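Local coordinates for protein 5-cytosine DNA methyltransferase (Entamoeba histolytica, PDB 3QV2) that binds S-adenosyl-L-homocysteine, the spent form of the methyl donor, and probably methylates C5 of cytosine in DNA or tRNA as a Dnmt2-type enzyme, at residues A[121-126]-A[150-155]; A[213-218]-A[264-269]. All blocks are in the same frame, centred on the assembly; numbering follows the deposited sequence.

Interaction 1 of 2, residues A[121-126]-A[150-155]; sequences NKPKHI and NQYYIK. With SO4 (sulfate ion), chain D.
Tyr152 reaches from the turn before strand 153-159 to the loop that leads into strand 125-130, and donates its hydroxyl to the backbone of Pro123. The bond from CA to CB heads toward 121-126, and CG stands anti to the carbonyl carbon (chi1 -82°), carrying the ring to the loop. Ile126 CD1 comes in obliquely on one side of the ring plane, 3.7 Å from Tyr152 CE1, and Lys122 CD obliquely on the opposite side, 4.0 Å from Tyr152 CE2; Pro123 O lies at the edge, near the plane. At the tip, Tyr152 OH gives a short hydrogen bond of 2.6 Å to Pro123 O, in the carbonyl plane and on a lone pair, with a C=O...O angle of 138°. Lys122 CB and Pro123 CG and CD pack 3.4 Å from the same oxygen, in a residue that is buried. In Lys122 a bend at chi3 brings CE to 3.4 Å from Asn150 O, and a second at chi4 (-68°) sets NZ toward a water, which links it to Asn150 OD1, while Asn150 ND2 bonds back to Ile146 O in the helix. Lys124, whose CB leaves away from 150-155, bonds O2 of a sulfate, probably from the crystallisation liquor, through NZ (3.0 Å); Lys9 and Asn78 also hold the ion. Gln151, with positive phi, is the C-prime residue of the Schellman motif that ends helix 138-149. The contact joins the start of strand 125-130 to the helix-to-strand turn of the Rossmann-like methyltransferase sheet; strand 172-178 lies between 125-130 and 153-159, and Leu147 of the helix touches both Ile126 and Tyr152.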
ATOM      1  N   ASN A 121      15.257 -12.449  20.276  1.00 16.38           N
ATOM      2  CA  ASN A 121      13.803 -12.444  20.269  1.00 19.83           C
ATOM      3  C   ASN A 121      13.242 -12.148  18.882  1.00 19.70           C
ATOM      4  O   ASN A 121      13.146 -10.991  18.478  1.00 23.93           O
ATOM      5  CB  ASN A 121      13.268 -11.423  21.274  1.00 23.49           C
ATOM      6  CG  ASN A 121      13.682 -11.736  22.698  1.00 28.48           C
ATOM      7  OD1 ASN A 121      14.313 -10.919  23.369  1.00 31.91           O
ATOM      8  ND2 ASN A 121      13.328 -12.927  23.168  1.00 28.44           N
ATOM      9  N   LYS A 122      12.880 -13.200  18.154  1.00 19.60           N
ATOM     10  CA  LYS A 122      12.243 -13.035  16.856  1.00 21.32           C
ATOM     11  C   LYS A 122      10.923 -12.302  17.036  1.00 17.77           C
ATOM     12  O   LYS A 122      10.231 -12.510  18.032  1.00 14.36           O
ATOM     13  CB  LYS A 122      11.996 -14.396  16.204  1.00 21.42           C
ATOM     14  CG  LYS A 122      13.262 -15.114  15.761  1.00 25.50           C
ATOM     15  CD  LYS A 122      12.951 -16.440  15.080  1.00 27.00           C
ATOM     16  CE  LYS A 122      12.416 -17.465  16.068  1.00 30.38           C
ATOM     17  NZ  LYS A 122      13.453 -17.892  17.049  1.00 35.09           N
ATOM     18  N   PRO A 123      10.569 -11.434  16.074  1.00 20.27           N
ATOM     19  CA  PRO A 123       9.282 -10.733  16.128  1.00 15.67           C
ATOM     20  C   PRO A 123       8.134 -11.732  16.197  1.00 14.06           C
ATOM     21  O   PRO A 123       8.091 -12.672  15.405  1.00 12.85           O
ATOM     22  CB  PRO A 123       9.243  -9.960  14.804  1.00 15.22           C
ATOM     23  CG  PRO A 123      10.265 -10.619  13.930  1.00 17.08           C
ATOM     24  CD  PRO A 123      11.329 -11.100  14.860  1.00 19.49           C
ATOM     25  N   LYS A 124       7.224 -11.537  17.144  1.00 15.18           N
ATOM     26  CA  LYS A 124       6.111 -12.462  17.331  1.00 16.24           C
ATOM     27  C   LYS A 124       5.055 -12.329  16.235  1.00 15.09           C
ATOM     28  O   LYS A 124       4.222 -13.217  16.058  1.00 16.35           O
ATOM     29  CB  LYS A 124       5.479 -12.270  18.711  1.00 16.93           C
ATOM     30  CG  LYS A 124       6.437 -12.530  19.864  1.00 19.11           C
ATOM     31  CD  LYS A 124       5.777 -12.273  21.209  1.00 23.43           C
ATOM     32  CE  LYS A 124       6.750 -12.516  22.352  1.00 25.22           C
ATOM     33  NZ  LYS A 124       7.970 -11.671  22.225  1.00 25.86           N
ATOM     34  N   HIS A 125       5.095 -11.219  15.505  1.00  9.50           N
ATOM     35  CA  HIS A 125       4.177 -10.999  14.392  1.00  8.73           C
ATOM     36  C   HIS A 125       4.889 -10.326  13.226  1.00 10.30           C
ATOM     37  O   HIS A 125       5.648  -9.375  13.415  1.00  7.91           O
ATOM     38  CB  HIS A 125       2.978 -10.152  14.828  1.00  7.48           C
ATOM     39  CG  HIS A 125       2.124 -10.804  15.872  1.00  6.10           C
ATOM     40  ND1 HIS A 125       2.403 -10.721  17.220  1.00  5.46           N
ATOM     41  CD2 HIS A 125       1.003 -11.553  15.766  1.00  6.59           C
ATOM     42  CE1 HIS A 125       1.488 -11.389  17.898  1.00 11.43           C
ATOM     43  NE2 HIS A 125       0.627 -11.905  17.040  1.00 13.02           N
ATOM     44  N   ILE A 126       4.645 -10.833  12.021  1.00 14.11           N
ATOM     45  CA  ILE A 126       5.195 -10.245  10.806  1.00 10.53           C
ATOM     46  C   ILE A 126       4.098 -10.059   9.766  1.00 11.60           C
ATOM     47  O   ILE A 126       3.290 -10.959   9.535  1.00  5.92           O
ATOM     48  CB  ILE A 126       6.299 -11.121  10.193  1.00 10.44           C
ATOM     49  CG1 ILE A 126       7.402 -11.398  11.213  1.00  8.38           C
ATOM     50  CG2 ILE A 126       6.874 -10.458   8.947  1.00  5.60           C
ATOM     51  CD1 ILE A 126       8.538 -12.223  10.658  1.00 10.37           C
ATOM     52  N   ASN A 150      12.370 -21.080  10.987  1.00 14.38           N
ATOM     53  CA  ASN A 150      12.418 -20.345  12.248  1.00 14.51           C
ATOM     54  C   ASN A 150      11.111 -20.405  13.040  1.00 13.96           C
ATOM     55  O   ASN A 150      10.822 -19.519  13.844  1.00 15.55           O
ATOM     56  CB  ASN A 150      12.855 -18.895  12.023  1.00 13.22           C
ATOM     57  CG  ASN A 150      14.331 -18.776  11.690  1.00 15.45           C
ATOM     58  OD1 ASN A 150      15.172 -18.651  12.580  1.00 18.60           O
ATOM     59  ND2 ASN A 150      14.653 -18.821  10.403  1.00 17.29           N
ATOM     60  N   GLN A 151      10.329 -21.454  12.794  1.00 11.70           N
ATOM     61  CA  GLN A 151       9.164 -21.789  13.615  1.00  9.64           C
ATOM     62  C   GLN A 151       7.959 -20.857  13.456  1.00 10.92           C
ATOM     63  O   GLN A 151       7.167 -20.701  14.386  1.00 16.50           O
ATOM     64  CB  GLN A 151       9.559 -21.873  15.094  1.00 14.41           C
ATOM     65  CG  GLN A 151      10.842 -22.651  15.363  1.00 15.44           C
ATOM     66  CD  GLN A 151      10.755 -24.103  14.934  1.00 21.85           C
ATOM     67  OE1 GLN A 151       9.735 -24.548  14.409  1.00 23.90           O
ATOM     68  NE2 GLN A 151      11.829 -24.851  15.159  1.00 23.62           N
ATOM     69  N   TYR A 152       7.814 -20.250  12.283  1.00 11.04           N
ATOM     70  CA  TYR A 152       6.687 -19.358  12.028  1.00  9.16           C
ATOM     71  C   TYR A 152       5.507 -20.092  11.403  1.00 14.25           C
ATOM     72  O   TYR A 152       5.686 -21.031  10.628  1.00 19.43           O
ATOM     73  CB  TYR A 152       7.104 -18.202  11.114  1.00 10.46           C
ATOM     74  CG  TYR A 152       7.799 -17.062  11.822  1.00 12.54           C
ATOM     75  CD1 TYR A 152       7.071 -16.013  12.372  1.00 14.82           C
ATOM     76  CD2 TYR A 152       9.180 -17.028  11.934  1.00 12.27           C
ATOM     77  CE1 TYR A 152       7.701 -14.966  13.019  1.00 14.69           C
ATOM     78  CE2 TYR A 152       9.820 -15.987  12.579  1.00 14.85           C
ATOM     79  CZ  TYR A 152       9.078 -14.959  13.119  1.00 14.89           C
ATOM     80  OH  TYR A 152       9.710 -13.921  13.760  1.00 14.95           O
ATOM     81  N   TYR A 153       4.301 -19.657  11.752  1.00 13.14           N
ATOM     82  CA  TYR A 153       3.095 -20.090  11.058  1.00 16.21           C
ATOM     83  C   TYR A 153       2.727 -19.015  10.043  1.00 18.66           C
ATOM     84  O   TYR A 153       2.706 -17.829  10.368  1.00 19.05           O
ATOM     85  CB  TYR A 153       1.946 -20.304  12.043  1.00 16.24           C
ATOM     86  CG  TYR A 153       2.176 -21.444  13.008  1.00 19.35           C
ATOM     87  CD1 TYR A 153       1.720 -22.724  12.721  1.00 20.86           C
ATOM     88  CD2 TYR A 153       2.849 -21.241  14.205  1.00 19.45           C
ATOM     89  CE1 TYR A 153       1.927 -23.769  13.598  1.00 22.34           C
ATOM     90  CE2 TYR A 153       3.062 -22.280  15.089  1.00 21.51           C
ATOM     91  CZ  TYR A 153       2.598 -23.542  14.781  1.00 21.68           C
ATOM     92  OH  TYR A 153       2.808 -24.579  15.660  1.00 20.70           O
ATOM     93  N   ILE A 154       2.440 -19.427   8.813  1.00 19.36           N
ATOM     94  CA  ILE A 154       2.231 -18.470   7.734  1.00 18.29           C
ATOM     95  C   ILE A 154       0.891 -18.633   7.028  1.00 23.36           C
ATOM     96  O   ILE A 154       0.564 -19.711   6.529  1.00 24.51           O
ATOM     97  CB  ILE A 154       3.356 -18.560   6.685  1.00 16.86           C
ATOM     98  CG1 ILE A 154       4.725 -18.450   7.356  1.00 18.47           C
ATOM     99  CG2 ILE A 154       3.188 -17.480   5.626  1.00 12.25           C
ATOM    100  CD1 ILE A 154       5.887 -18.640   6.406  1.00 21.93           C
ATOM    101  N   LYS A 155       0.120 -17.551   6.997  1.00 23.80           N
ATOM    102  CA  LYS A 155      -1.090 -17.493   6.190  1.00 23.58           C
ATOM    103  C   LYS A 155      -1.011 -16.323   5.219  1.00 21.08           C
ATOM    104  O   LYS A 155      -0.622 -15.217   5.592  1.00 18.20           O
ATOM    105  CB  LYS A 155      -2.336 -17.376   7.066  1.00 27.99           C
ATOM    106  CG  LYS A 155      -2.677 -18.650   7.815  1.00 35.09           C
ATOM    107  CD  LYS A 155      -4.174 -18.902   7.816  1.00 40.50           C
ATOM    108  CE  LYS A 155      -4.508 -20.224   8.488  1.00 43.40           C
ATOM    109  NZ  LYS A 155      -3.836 -21.374   7.820  1.00 43.32           N
TER
HETATM  110  S   SO4 D 325       7.866  -8.574  24.054  1.00 68.91           S
HETATM  111  O1  SO4 D 325       8.786  -7.773  23.252  1.00 67.38           O
HETATM  112  O2  SO4 D 325       6.781  -9.081  23.218  1.00 65.97           O
HETATM  113  O3  SO4 D 325       8.598  -9.699  24.632  1.00 71.40           O
HETATM  114  O4  SO4 D 325       7.307  -7.745  25.118  1.00 68.89           O
HETATM  115  O   HOH W   1      15.361 -19.163  15.256  1.00 36.76           O

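Interaction 2 of 2, residues A[213-218]-A[264-269]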
ATOM      1  N   ASP A 213      -6.355  18.913 -25.429  1.00 25.57           N
ATOM      2  CA  ASP A 213      -5.440  18.310 -26.391  1.00 27.09           C
ATOM      3  C   ASP A 213      -5.135  16.861 -26.025  1.00 28.31           C
ATOM      4  O   ASP A 213      -5.021  16.001 -26.899  1.00 29.94           O
ATOM      5  CB  ASP A 213      -4.143  19.116 -26.494  1.00 27.26           C
ATOM      6  CG  ASP A 213      -3.297  19.027 -25.240  1.00 26.13           C
ATOM      7  OD1 ASP A 213      -3.849  19.186 -24.132  1.00 22.08           O
ATOM      8  OD2 ASP A 213      -2.077  18.790 -25.366  1.00 28.40           O
ATOM      9  N   LEU A 214      -5.004  16.597 -24.729  1.00 26.17           N
ATOM     10  CA  LEU A 214      -4.744  15.247 -24.248  1.00 22.98           C
ATOM     11  C   LEU A 214      -5.953  14.347 -24.488  1.00 20.33           C
ATOM     12  O   LEU A 214      -5.807  13.182 -24.857  1.00 21.48           O
ATOM     13  CB  LEU A 214      -4.387  15.271 -22.761  1.00 22.28           C
ATOM     14  CG  LEU A 214      -4.085  13.917 -22.116  1.00 23.37           C
ATOM     15  CD1 LEU A 214      -3.048  13.153 -22.928  1.00 22.62           C
ATOM     16  CD2 LEU A 214      -3.631  14.095 -20.671  1.00 21.47           C
ATOM     17  N   ILE A 215      -7.146  14.897 -24.282  1.00 17.34           N
ATOM     18  CA  ILE A 215      -8.381  14.157 -24.511  1.00 19.04           C
ATOM     19  C   ILE A 215      -8.503  13.726 -25.968  1.00 22.25           C
ATOM     20  O   ILE A 215      -8.871  12.590 -26.264  1.00 23.26           O
ATOM     21  CB  ILE A 215      -9.620  14.996 -24.144  1.00 19.47           C
ATOM     22  CG1 ILE A 215      -9.651  15.282 -22.643  1.00 22.24           C
ATOM     23  CG2 ILE A 215     -10.891  14.282 -24.569  1.00 21.16           C
ATOM     24  CD1 ILE A 215     -10.881  16.044 -22.196  1.00 22.99           C
ATOM     25  N   LEU A 216      -8.192  14.645 -26.876  1.00 24.36           N
ATOM     26  CA  LEU A 216      -8.336  14.392 -28.304  1.00 26.83           C
ATOM     27  C   LEU A 216      -7.304  13.397 -28.825  1.00 30.15           C
ATOM     28  O   LEU A 216      -7.472  12.829 -29.904  1.00 35.99           O
ATOM     29  CB  LEU A 216      -8.247  15.700 -29.092  1.00 27.43           C
ATOM     30  CG  LEU A 216      -9.357  16.720 -28.832  1.00 28.56           C
ATOM     31  CD1 LEU A 216      -9.138  17.981 -29.655  1.00 28.24           C
ATOM     32  CD2 LEU A 216     -10.718  16.112 -29.132  1.00 28.40           C
ATOM     33  N   LYS A 217      -6.241  13.181 -28.058  1.00 29.70           N
ATOM     34  CA  LYS A 217      -5.171  12.290 -28.498  1.00 31.45           C
ATOM     35  C   LYS A 217      -5.171  10.927 -27.807  1.00 27.53           C
ATOM     36  O   LYS A 217      -4.830   9.920 -28.426  1.00 28.21           O
ATOM     37  CB  LYS A 217      -3.804  12.966 -28.353  1.00 37.40           C
ATOM     38  CG  LYS A 217      -3.558  14.074 -29.362  1.00 44.72           C
ATOM     39  CD  LYS A 217      -2.087  14.452 -29.425  1.00 49.43           C
ATOM     40  CE  LYS A 217      -1.815  15.432 -30.557  1.00 52.65           C
ATOM     41  NZ  LYS A 217      -0.363  15.744 -30.685  1.00 54.92           N
ATOM     42  N   LYS A 218      -5.551  10.891 -26.532  1.00 25.00           N
ATOM     43  CA  LYS A 218      -5.552   9.635 -25.785  1.00 25.88           C
ATOM     44  C   LYS A 218      -6.793   9.459 -24.913  1.00 25.77           C
ATOM     45  O   LYS A 218      -6.837   8.567 -24.065  1.00 27.16           O
ATOM     46  CB  LYS A 218      -4.294   9.520 -24.919  1.00 30.63           C
ATOM     47  CG  LYS A 218      -2.996   9.606 -25.702  1.00 37.12           C
ATOM     48  CD  LYS A 218      -1.855   8.922 -24.967  1.00 41.75           C
ATOM     49  CE  LYS A 218      -0.589   8.907 -25.806  1.00 45.85           C
ATOM     50  NZ  LYS A 218       0.424   7.966 -25.256  1.00 49.15           N
ATOM     51  N   GLU A 264     -13.340  12.991 -29.279  1.00 23.95           N
ATOM     52  CA  GLU A 264     -13.907  14.336 -29.234  1.00 24.02           C
ATOM     53  C   GLU A 264     -15.215  14.381 -28.452  1.00 22.90           C
ATOM     54  O   GLU A 264     -15.637  15.440 -27.993  1.00 25.14           O
ATOM     55  CB  GLU A 264     -14.122  14.885 -30.647  1.00 23.80           C
ATOM     56  CG  GLU A 264     -15.172  14.148 -31.460  1.00 22.95           C
ATOM     57  CD  GLU A 264     -15.554  14.899 -32.721  1.00 27.77           C
ATOM     58  OE1 GLU A 264     -16.441  14.421 -33.458  1.00 26.39           O
ATOM     59  OE2 GLU A 264     -14.969  15.973 -32.970  1.00 30.56           O
ATOM     60  N   ASP A 265     -15.850  13.223 -28.305  1.00 24.07           N
ATOM     61  CA  ASP A 265     -17.102  13.127 -27.563  1.00 27.32           C
ATOM     62  C   ASP A 265     -16.882  13.308 -26.065  1.00 30.38           C
ATOM     63  O   ASP A 265     -17.832  13.519 -25.311  1.00 30.09           O
ATOM     64  CB  ASP A 265     -17.787  11.787 -27.836  1.00 30.67           C
ATOM     65  CG  ASP A 265     -18.286  11.671 -29.263  1.00 32.95           C
ATOM     66  OD1 ASP A 265     -18.545  12.722 -29.888  1.00 33.72           O
ATOM     67  OD2 ASP A 265     -18.423  10.533 -29.755  1.00 32.13           O
ATOM     68  N   LEU A 266     -15.624  13.229 -25.641  1.00 30.46           N
ATOM     69  CA  LEU A 266     -15.280  13.374 -24.231  1.00 29.98           C
ATOM     70  C   LEU A 266     -15.005  14.833 -23.869  1.00 31.06           C
ATOM     71  O   LEU A 266     -14.952  15.190 -22.693  1.00 28.78           O
ATOM     72  CB  LEU A 266     -14.058  12.515 -23.891  1.00 27.99           C
ATOM     73  CG  LEU A 266     -14.181  10.999 -24.082  1.00 27.30           C
ATOM     74  CD1 LEU A 266     -12.833  10.318 -23.890  1.00 25.43           C
ATOM     75  CD2 LEU A 266     -15.213  10.416 -23.134  1.00 29.09           C
ATOM     76  N   LEU A 267     -14.838  15.670 -24.890  1.00 33.45           N
ATOM     77  CA  LEU A 267     -14.477  17.074 -24.699  1.00 38.37           C
ATOM     78  C   LEU A 267     -15.339  17.822 -23.678  1.00 42.39           C
ATOM     79  O   LEU A 267     -14.828  18.636 -22.907  1.00 44.34           O
ATOM     80  CB  LEU A 267     -14.478  17.819 -26.039  1.00 38.28           C
ATOM     81  CG  LEU A 267     -13.244  17.617 -26.920  1.00 38.92           C
ATOM     82  CD1 LEU A 267     -13.414  18.309 -28.267  1.00 38.24           C
ATOM     83  CD2 LEU A 267     -11.993  18.117 -26.206  1.00 37.57           C
ATOM     84  N   ASN A 268     -16.641  17.552 -23.676  1.00 44.64           N
ATOM     85  CA  ASN A 268     -17.568  18.260 -22.794  1.00 52.30           C
ATOM     86  C   ASN A 268     -18.209  17.373 -21.732  1.00 53.50           C
ATOM     87  O   ASN A 268     -19.434  17.272 -21.649  1.00 54.21           O
ATOM     88  CB  ASN A 268     -18.658  18.965 -23.605  1.00 56.80           C
ATOM     89  CG  ASN A 268     -18.139  20.182 -24.349  1.00 60.94           C
ATOM     90  OD1 ASN A 268     -17.763  20.097 -25.518  1.00 61.23           O
ATOM     91  ND2 ASN A 268     -18.120  21.324 -23.672  1.00 63.81           N
ATOM     92  N   LYS A 269     -17.376  16.731 -20.922  1.00 51.26           N
ATOM     93  CA  LYS A 269     -17.864  15.921 -19.815  1.00 48.82           C
ATOM     94  C   LYS A 269     -17.091  16.279 -18.551  1.00 46.94           C
ATOM     95  O   LYS A 269     -17.125  15.553 -17.556  1.00 48.70           O
ATOM     96  CB  LYS A 269     -17.735  14.431 -20.138  1.00 50.21           C
ATOM     97  CG  LYS A 269     -18.337  14.048 -21.484  1.00 51.16           C
ATOM     98  CD  LYS A 269     -18.273  12.549 -21.742  1.00 54.50           C
ATOM     99  CE  LYS A 269     -19.341  11.797 -20.963  1.00 57.36           C
ATOM    100  NZ  LYS A 269     -19.539  10.413 -21.480  1.00 57.55           N
TER
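Helix 212-218 faces a short coil at 264-267, which has helical backbone angles without regular helical bonding, and the backbones come nearest at Leu216 and Glu264, whose CA atoms are 5.6 Å apart. The contacts between them are mainly apolar. Leu216 supplies the outer half: its CD2 sits 3.6 Å from Leu267 CD1 and also 3.7 Å from Glu264 CA, so one methyl fills the angle between a leucine side chain and a backbone. The two leucines cross at about a right angle, with Leu267 CD2 4.0 Å from Leu216 CG. Deeper in, the bond from CA to CB of Ile215 points at the coil, and CG2, placed anti to the backbone N, is the branch that meets it, 3.7 Å from Leu266 CB; these two side chains cross obliquely. Leu267 CD2 lies further from Ile215 CG2, at 4.3 Å. Glu264 contributes CA and CB to the apolar patch; its carboxylate leads away and OE1 forms a salt bridge with Lys262. Leu266 is buried and also packs on Val260, while Leu214 of the helix touches Tyr273. The contact packs helix 212-218 against the loop between strand 249-251 and helix 276-282, in the smaller lobe, which probably corresponds to the target-recognition region of C5-methyltransferases.

Interactions 1 and 2 lie on opposite sides of the chain's centre, 52 Å apart between centres and about 39 Å between nearest atoms, and do not touch. They follow one another along the chain: 121-126 with 150-155 closes before 213-218 with 264-269 opens. Interaction 1 belongs to the large sheet of the S-adenosylmethionine-binding fold, interaction 2 to the smaller lobe that carries the two-stranded sheet 224-226 and 249-251. Both lie away from the annotated sites; in interaction 1 the side chain of Ile126 is about 13 Å from the bound S-adenosyl-L-homocysteine. The first ties its parts by a tyrosine hydrogen bond and the packing around it, the second mainly by apolar side-chain contacts.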